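Local coordinates for regulator of G-protein signaling 1 (Homo sapiens, PDB 2BV1) that speeds GTP hydrolysis by G protein alpha subunits through its RGS domain, driving them into the inactive GDP-bound form and damping receptor signaling, at residues D60-E65 / C110-Q115; I89-R94 / K116-L121. All coordinates share one frame; numbering follows the deposited sequence.

Contact 1 of 2, residues D60-E65 / C110-Q115; sequences DYKKTE and CFDEAQ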
loop_
_atom_site.group_PDB
_atom_site.type_symbol
_atom_site.label_atom_id
_atom_site.label_comp_id
_atom_site.label_asym_id
_atom_site.label_seq_id
_atom_site.Cartn_x
_atom_site.Cartn_y
_atom_site.Cartn_z
ATOM N N ASP A 60 9.238 2.324 2.599
ATOM C CA ASP A 60 10.100 2.625 3.722
ATOM C C ASP A 60 11.307 1.659 3.800
ATOM O O ASP A 60 12.433 2.071 4.152
ATOM C CB ASP A 60 9.210 2.800 4.977
ATOM C CG ASP A 60 9.659 2.025 6.144
ATOM O OD1 ASP A 60 10.730 2.369 6.696
ATOM O OD2 ASP A 60 8.895 1.089 6.537
ATOM N N TYR A 61 11.116 0.412 3.363
ATOM C CA TYR A 61 12.231 -0.545 3.285
ATOM C C TYR A 61 13.312 -0.089 2.292
ATOM O O TYR A 61 14.525 -0.235 2.540
ATOM C CB TYR A 61 11.723 -1.950 2.961
ATOM C CG TYR A 61 12.781 -2.945 2.624
ATOM C CD1 TYR A 61 13.416 -3.684 3.637
ATOM C CD2 TYR A 61 13.125 -3.216 1.278
ATOM C CE1 TYR A 61 14.396 -4.627 3.333
ATOM C CE2 TYR A 61 14.129 -4.166 0.965
ATOM C CZ TYR A 61 14.749 -4.867 2.002
ATOM O OH TYR A 61 15.736 -5.795 1.734
ATOM N N LYS A 62 12.859 0.497 1.189
ATOM C CA LYS A 62 13.722 0.893 0.071
ATOM C C LYS A 62 14.621 2.062 0.378
ATOM O O LYS A 62 15.639 2.234 -0.282
ATOM C CB LYS A 62 12.869 1.227 -1.163
ATOM C CG LYS A 62 12.552 0.010 -1.996
ATOM C CD LYS A 62 11.718 0.375 -3.258
ATOM C CE LYS A 62 10.258 0.509 -2.971
ATOM N NZ LYS A 62 9.421 0.546 -4.240
ATOM N N LYS A 63 14.243 2.880 1.356
ATOM C CA LYS A 63 15.082 3.977 1.804
ATOM C C LYS A 63 15.805 3.609 3.125
ATOM O O LYS A 63 16.258 4.488 3.835
ATOM C CB LYS A 63 14.252 5.250 2.024
ATOM C CG LYS A 63 13.207 5.652 0.927
ATOM C CD LYS A 63 12.036 6.416 1.604
ATOM C CE LYS A 63 11.093 7.134 0.636
ATOM N NZ LYS A 63 9.619 6.844 0.897
ATOM N N THR A 64 15.892 2.320 3.467
ATOM C CA THR A 64 16.498 1.901 4.743
ATOM C C THR A 64 17.973 1.614 4.506
ATOM O O THR A 64 18.362 1.088 3.438
ATOM C CB THR A 64 15.776 0.635 5.350
ATOM O OG1 THR A 64 14.465 0.983 5.808
ATOM C CG2 THR A 64 16.562 0.013 6.540
ATOM N N GLU A 65 18.787 1.943 5.520
ATOM C CA GLU A 65 20.231 1.786 5.448
ATOM C C GLU A 65 20.563 0.318 5.347
ATOM O O GLU A 65 19.915 -0.514 5.971
ATOM C CB GLU A 65 20.943 2.441 6.665
ATOM C CG GLU A 65 20.699 1.748 8.017
ATOM C CD GLU A 65 21.406 2.429 9.199
ATOM O OE1 GLU A 65 22.376 1.845 9.727
ATOM O OE2 GLU A 65 20.991 3.544 9.598
ATOM N N CYS A 110 14.206 -6.533 -2.713
ATOM C CA CYS A 110 13.631 -7.757 -2.182
ATOM C C CYS A 110 12.088 -7.891 -2.396
ATOM O O CYS A 110 11.601 -8.964 -2.789
ATOM C CB CYS A 110 13.995 -7.854 -0.676
ATOM S SG CYS A 110 13.241 -9.196 0.273
ATOM N N PHE A 111 11.347 -6.825 -2.084
ATOM C CA PHE A 111 9.889 -6.855 -2.053
ATOM C C PHE A 111 9.209 -6.303 -3.315
ATOM O O PHE A 111 7.963 -6.201 -3.332
ATOM C CB PHE A 111 9.350 -6.083 -0.815
ATOM C CG PHE A 111 9.739 -6.696 0.473
ATOM C CD1 PHE A 111 9.144 -7.890 0.884
ATOM C CD2 PHE A 111 10.712 -6.109 1.280
ATOM C CE1 PHE A 111 9.515 -8.503 2.073
ATOM C CE2 PHE A 111 11.108 -6.711 2.458
ATOM C CZ PHE A 111 10.511 -7.890 2.875
ATOM N N ASP A 112 10.009 -5.954 -4.331
ATOM C CA ASP A 112 9.511 -5.371 -5.597
ATOM C C ASP A 112 8.438 -6.228 -6.283
ATOM O O ASP A 112 7.455 -5.705 -6.792
ATOM C CB ASP A 112 10.659 -5.176 -6.572
ATOM C CG ASP A 112 11.532 -3.961 -6.229
ATOM O OD1 ASP A 112 11.267 -3.266 -5.225
ATOM O OD2 ASP A 112 12.468 -3.712 -7.003
ATOM N N GLU A 113 8.615 -7.539 -6.285
ATOM C CA GLU A 113 7.656 -8.427 -6.947
ATOM C C GLU A 113 6.336 -8.456 -6.176
ATOM O O GLU A 113 5.249 -8.279 -6.740
ATOM C CB GLU A 113 8.222 -9.844 -7.106
ATOM C CG GLU A 113 9.025 -10.094 -8.374
ATOM C CD GLU A 113 9.458 -11.555 -8.513
ATOM O OE1 GLU A 113 8.723 -12.466 -8.014
ATOM O OE2 GLU A 113 10.536 -11.796 -9.122
ATOM N N ALA A 114 6.432 -8.672 -4.870
ATOM C CA ALA A 114 5.258 -8.707 -4.014
ATOM C C ALA A 114 4.559 -7.358 -3.989
ATOM O O ALA A 114 3.319 -7.279 -3.995
ATOM C CB ALA A 114 5.613 -9.172 -2.610
ATOM N N GLN A 115 5.340 -6.296 -4.063
ATOM C CA GLN A 115 4.794 -4.937 -3.977
ATOM C C GLN A 115 3.967 -4.669 -5.262
ATOM O O GLN A 115 2.903 -4.090 -5.226
ATOM C CB GLN A 115 5.904 -3.922 -3.864
ATOM C CG GLN A 115 5.354 -2.507 -3.644
ATOM C CD GLN A 115 6.415 -1.439 -3.448
ATOM O OE1 GLN A 115 7.580 -1.635 -3.766
ATOM N NE2 GLN A 115 5.998 -0.284 -2.914
#

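Contact 2 of 2, residues I89-R94 / K116-L121; sequences INIDFR and KVIYTL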
loop_
_atom_site.group_PDB
_atom_site.type_symbol
_atom_site.label_atom_id
_atom_site.label_comp_id
_atom_site.label_asym_id
_atom_site.label_seq_id
_atom_site.Cartn_x
_atom_site.Cartn_y
_atom_site.Cartn_z
ATOM N N ILE A 89 -0.965 -10.752 3.201
ATOM C CA ILE A 89 -1.274 -10.151 1.929
ATOM C C ILE A 89 -1.562 -11.258 0.905
ATOM O O ILE A 89 -1.032 -12.381 1.009
ATOM C CB ILE A 89 -0.133 -9.212 1.430
ATOM C CG1 ILE A 89 1.180 -9.985 1.228
ATOM C CG2 ILE A 89 0.039 -8.029 2.374
ATOM C CD1 ILE A 89 2.291 -9.180 0.631
ATOM N N ASN A 90 -2.428 -10.916 -0.055
ATOM C CA ASN A 90 -2.910 -11.855 -1.071
ATOM C C ASN A 90 -2.003 -11.854 -2.295
ATOM O O ASN A 90 -2.386 -11.382 -3.368
ATOM C CB ASN A 90 -4.303 -11.469 -1.560
ATOM C CG ASN A 90 -5.401 -11.894 -0.654
ATOM O OD1 ASN A 90 -5.524 -13.067 -0.287
ATOM N ND2 ASN A 90 -6.290 -10.941 -0.357
ATOM N N ILE A 91 -0.791 -12.345 -2.138
ATOM C CA ILE A 91 0.078 -12.608 -3.288
ATOM C C ILE A 91 -0.071 -14.074 -3.545
ATOM O O ILE A 91 -0.562 -14.803 -2.683
ATOM C CB ILE A 91 1.551 -12.233 -3.069
ATOM C CG1 ILE A 91 2.149 -12.997 -1.870
ATOM C CG2 ILE A 91 1.665 -10.742 -2.894
ATOM C CD1 ILE A 91 3.568 -12.485 -1.452
ATOM N N ASP A 92 0.298 -14.486 -4.755
ATOM C CA ASP A 92 0.239 -15.874 -5.136
ATOM C C ASP A 92 1.404 -16.615 -4.467
ATOM O O ASP A 92 2.430 -16.027 -4.090
ATOM C CB ASP A 92 0.338 -16.004 -6.665
ATOM C CG ASP A 92 1.670 -15.480 -7.181
ATOM O OD1 ASP A 92 1.850 -14.245 -7.264
ATOM O OD2 ASP A 92 2.551 -16.301 -7.418
ATOM N N PHE A 93 1.221 -17.914 -4.367
ATOM C CA PHE A 93 2.172 -18.850 -3.817
ATOM C C PHE A 93 3.618 -18.731 -4.318
ATOM O O PHE A 93 4.541 -18.823 -3.504
ATOM C CB PHE A 93 1.645 -20.266 -4.057
ATOM C CG PHE A 93 2.545 -21.324 -3.606
ATOM C CD1 PHE A 93 2.629 -21.642 -2.269
ATOM C CD2 PHE A 93 3.319 -22.034 -4.519
ATOM C CE1 PHE A 93 3.492 -22.645 -1.842
ATOM C CE2 PHE A 93 4.179 -23.023 -4.103
ATOM C CZ PHE A 93 4.260 -23.341 -2.763
ATOM N N ARG A 94 3.804 -18.535 -5.631
ATOM C CA ARG A 94 5.156 -18.497 -6.224
ATOM C C ARG A 94 5.859 -17.203 -5.864
ATOM O O ARG A 94 7.047 -17.210 -5.562
ATOM C CB ARG A 94 5.161 -18.711 -7.763
ATOM C CG ARG A 94 5.003 -20.167 -8.143
ATOM C CD ARG A 94 4.972 -20.390 -9.662
ATOM N NE ARG A 94 4.560 -21.755 -9.987
ATOM C CZ ARG A 94 4.071 -22.122 -11.175
ATOM N NH1 ARG A 94 3.925 -21.226 -12.152
ATOM N NH2 ARG A 94 3.686 -23.373 -11.359
ATOM N N LYS A 116 4.520 -5.090 -6.389
ATOM C CA LYS A 116 3.854 -4.937 -7.655
ATOM C C LYS A 116 2.525 -5.666 -7.691
ATOM O O LYS A 116 1.548 -5.112 -8.112
ATOM C CB LYS A 116 4.767 -5.354 -8.772
ATOM C CG LYS A 116 4.275 -4.864 -10.136
ATOM N N VAL A 117 2.483 -6.909 -7.240
ATOM C CA VAL A 117 1.247 -7.651 -7.153
ATOM C C VAL A 117 0.221 -6.860 -6.327
ATOM O O VAL A 117 -0.958 -6.683 -6.725
ATOM C CB VAL A 117 1.464 -9.077 -6.543
ATOM C CG1 VAL A 117 0.121 -9.790 -6.289
ATOM C CG2 VAL A 117 2.324 -9.919 -7.439
ATOM N N ILE A 118 0.632 -6.421 -5.149
ATOM C CA ILE A 118 -0.294 -5.734 -4.245
ATOM C C ILE A 118 -0.722 -4.389 -4.837
ATOM O O ILE A 118 -1.858 -4.029 -4.725
ATOM C CB ILE A 118 0.322 -5.504 -2.816
ATOM C CG1 ILE A 118 0.592 -6.833 -2.098
ATOM C CG2 ILE A 118 -0.533 -4.560 -2.003
ATOM C CD1 ILE A 118 -0.585 -7.808 -1.987
ATOM N N TYR A 119 0.167 -3.669 -5.484
ATOM C CA TYR A 119 -0.232 -2.432 -6.154
ATOM C C TYR A 119 -1.322 -2.688 -7.176
ATOM O O TYR A 119 -2.316 -1.983 -7.242
ATOM C CB TYR A 119 0.964 -1.838 -6.849
ATOM C CG TYR A 119 0.688 -0.489 -7.416
ATOM C CD1 TYR A 119 0.839 0.630 -6.628
ATOM C CD2 TYR A 119 0.255 -0.321 -8.747
ATOM C CE1 TYR A 119 0.623 1.873 -7.119
ATOM C CE2 TYR A 119 0.014 0.961 -9.260
ATOM C CZ TYR A 119 0.204 2.049 -8.403
ATOM O OH TYR A 119 0.010 3.333 -8.793
ATOM N N THR A 120 -1.139 -3.745 -7.978
ATOM C CA THR A 120 -2.158 -4.118 -8.955
ATOM C C THR A 120 -3.482 -4.493 -8.316
ATOM O O THR A 120 -4.577 -4.094 -8.808
ATOM C CB THR A 120 -1.622 -5.258 -9.832
ATOM O OG1 THR A 120 -0.376 -4.839 -10.393
ATOM C CG2 THR A 120 -2.628 -5.699 -10.940
ATOM N N LEU A 121 -3.420 -5.265 -7.234
ATOM C CA LEU A 121 -4.635 -5.654 -6.551
ATOM C C LEU A 121 -5.453 -4.425 -6.102
ATOM O O LEU A 121 -6.707 -4.400 -6.193
ATOM C CB LEU A 121 -4.359 -6.545 -5.338
ATOM C CG LEU A 121 -4.109 -8.050 -5.416
ATOM C CD1 LEU A 121 -4.210 -8.607 -3.983
ATOM C CD2 LEU A 121 -5.050 -8.811 -6.353
#

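Contact 1 of 2, residues D60-E65 / C110-Q115
Tyr61, in the last turn of helix 50-62, and Phe111, just ahead of helix 112-131, mark the closest backbone approach of the two segments, their CA atoms 8.6 Å apart, so side chains alone bridge the gap. The rings form an edge-to-face (T-shaped) pair, centroids 5.0 Å apart and planes at 84°. Phe111 supplies the edge: its CD2 and CE2 press onto one face of Tyr61, CE2 standing over the ring centre at 3.8 Å from the plane. CG of Tyr61 is anti to its backbone N (chi1 170°), and chi2 turns a ring face to Phe111. Cys110 touches both aromatic residues: CB lies 3.6 Å from Tyr61 OH, and SG sits over the centre of one Phe111 face. Tyrosine suits this buried place, since its ring packs with apolar neighbours while its hydroxyl is hydrogen-bonded to Thr107 O.

The pair belongs to the all-helical RGS domain, where helix 69-81 adds Leu69 and Ile76 against Tyr61 and helix 93-103 adds Ile103 against Phe111. Beside the aromatic cluster lies a polar bridge. Lys62 and Gln115 meet tip to tip, NZ donating to OE1 at 2.9 Å with a C=O...N angle of 122°. The amide gives buried Gln115, on its extended chain, an acceptor for Lys62 and a donor, NE2, for Glu59 OE1, which is also salt-bridged to Lys62 NZ. Asp112 OD1 stays 4.3 Å from Lys62 NZ, beyond a salt bridge, though its charge would probably still favour the ammonium group.

Contact 2 of 2, residues I89-R94 / K116-L121
Ile91 and Val117 bring the two backbones to 6.4 Å between CA atoms, where the loop leading into helix 93-103 passes helix 112-131. The tight part is wholly aliphatic. CG2 of Ile91 touches both Val117 CG1 and Ile118 CD1, each at 3.8 Å, with the Ile91 and Val117 side chains crossing at about a right angle. Ile118 reaches in with CD1, which also meets Ile89 CB at 3.7 Å; its bent chain (chi2 -54°) turns that methyl toward the loop. Ile89 in turn lays its own CD1 near Ile118 CG1. Beta-branched side chains suit this place, since a methyl set close to the backbone, such as Ile91 CG2, can lodge between two neighbours.

Within the helical RGS fold, Phe54 of helix 50-62 touches both Ile89 and Ile118, extending the apolar packing into the interior. Between Ile89 and Ile91, Asn90 is the centre of an inverse gamma turn, closed by a weak Ile91 N to Ile89 O bond.

No hydrogen bond crosses the contact. On its solvent side Leu121 CD1 still comes within 3.4 Å of Asn90 O, but the packing is looser at Asp92, whose OD1 comes no nearer than 4.4 Å to Val117 CG2. The carboxylate of Asp92 instead serves helix 93-103: from the N-cap it accepts a weak bond from Arg94 N through OD2, while OD1 is hydrogen-bonded to Thr95 OG1.

From the N terminus, the chain first meets contact 1 at the end of helix 50-62, then runs through helix 69-81 to residues 89-94, the first half of contact 2. Helix 93-103 and a loop follow before residues 110-115 return to 60-65, closing contact 1 across 44 intervening residues. Directly afterwards 116-121 closes contact 2 on 89-94, across 21. The segments therefore alternate and the two loops cross. Helix 112-131 serves both contacts: its first turn and the two residues before it dock on the end of helix 50-62, its following turns on the loop before helix 93-103. Ala114 O and Ile91 CG2, 4.0 Å apart, join the two by packing.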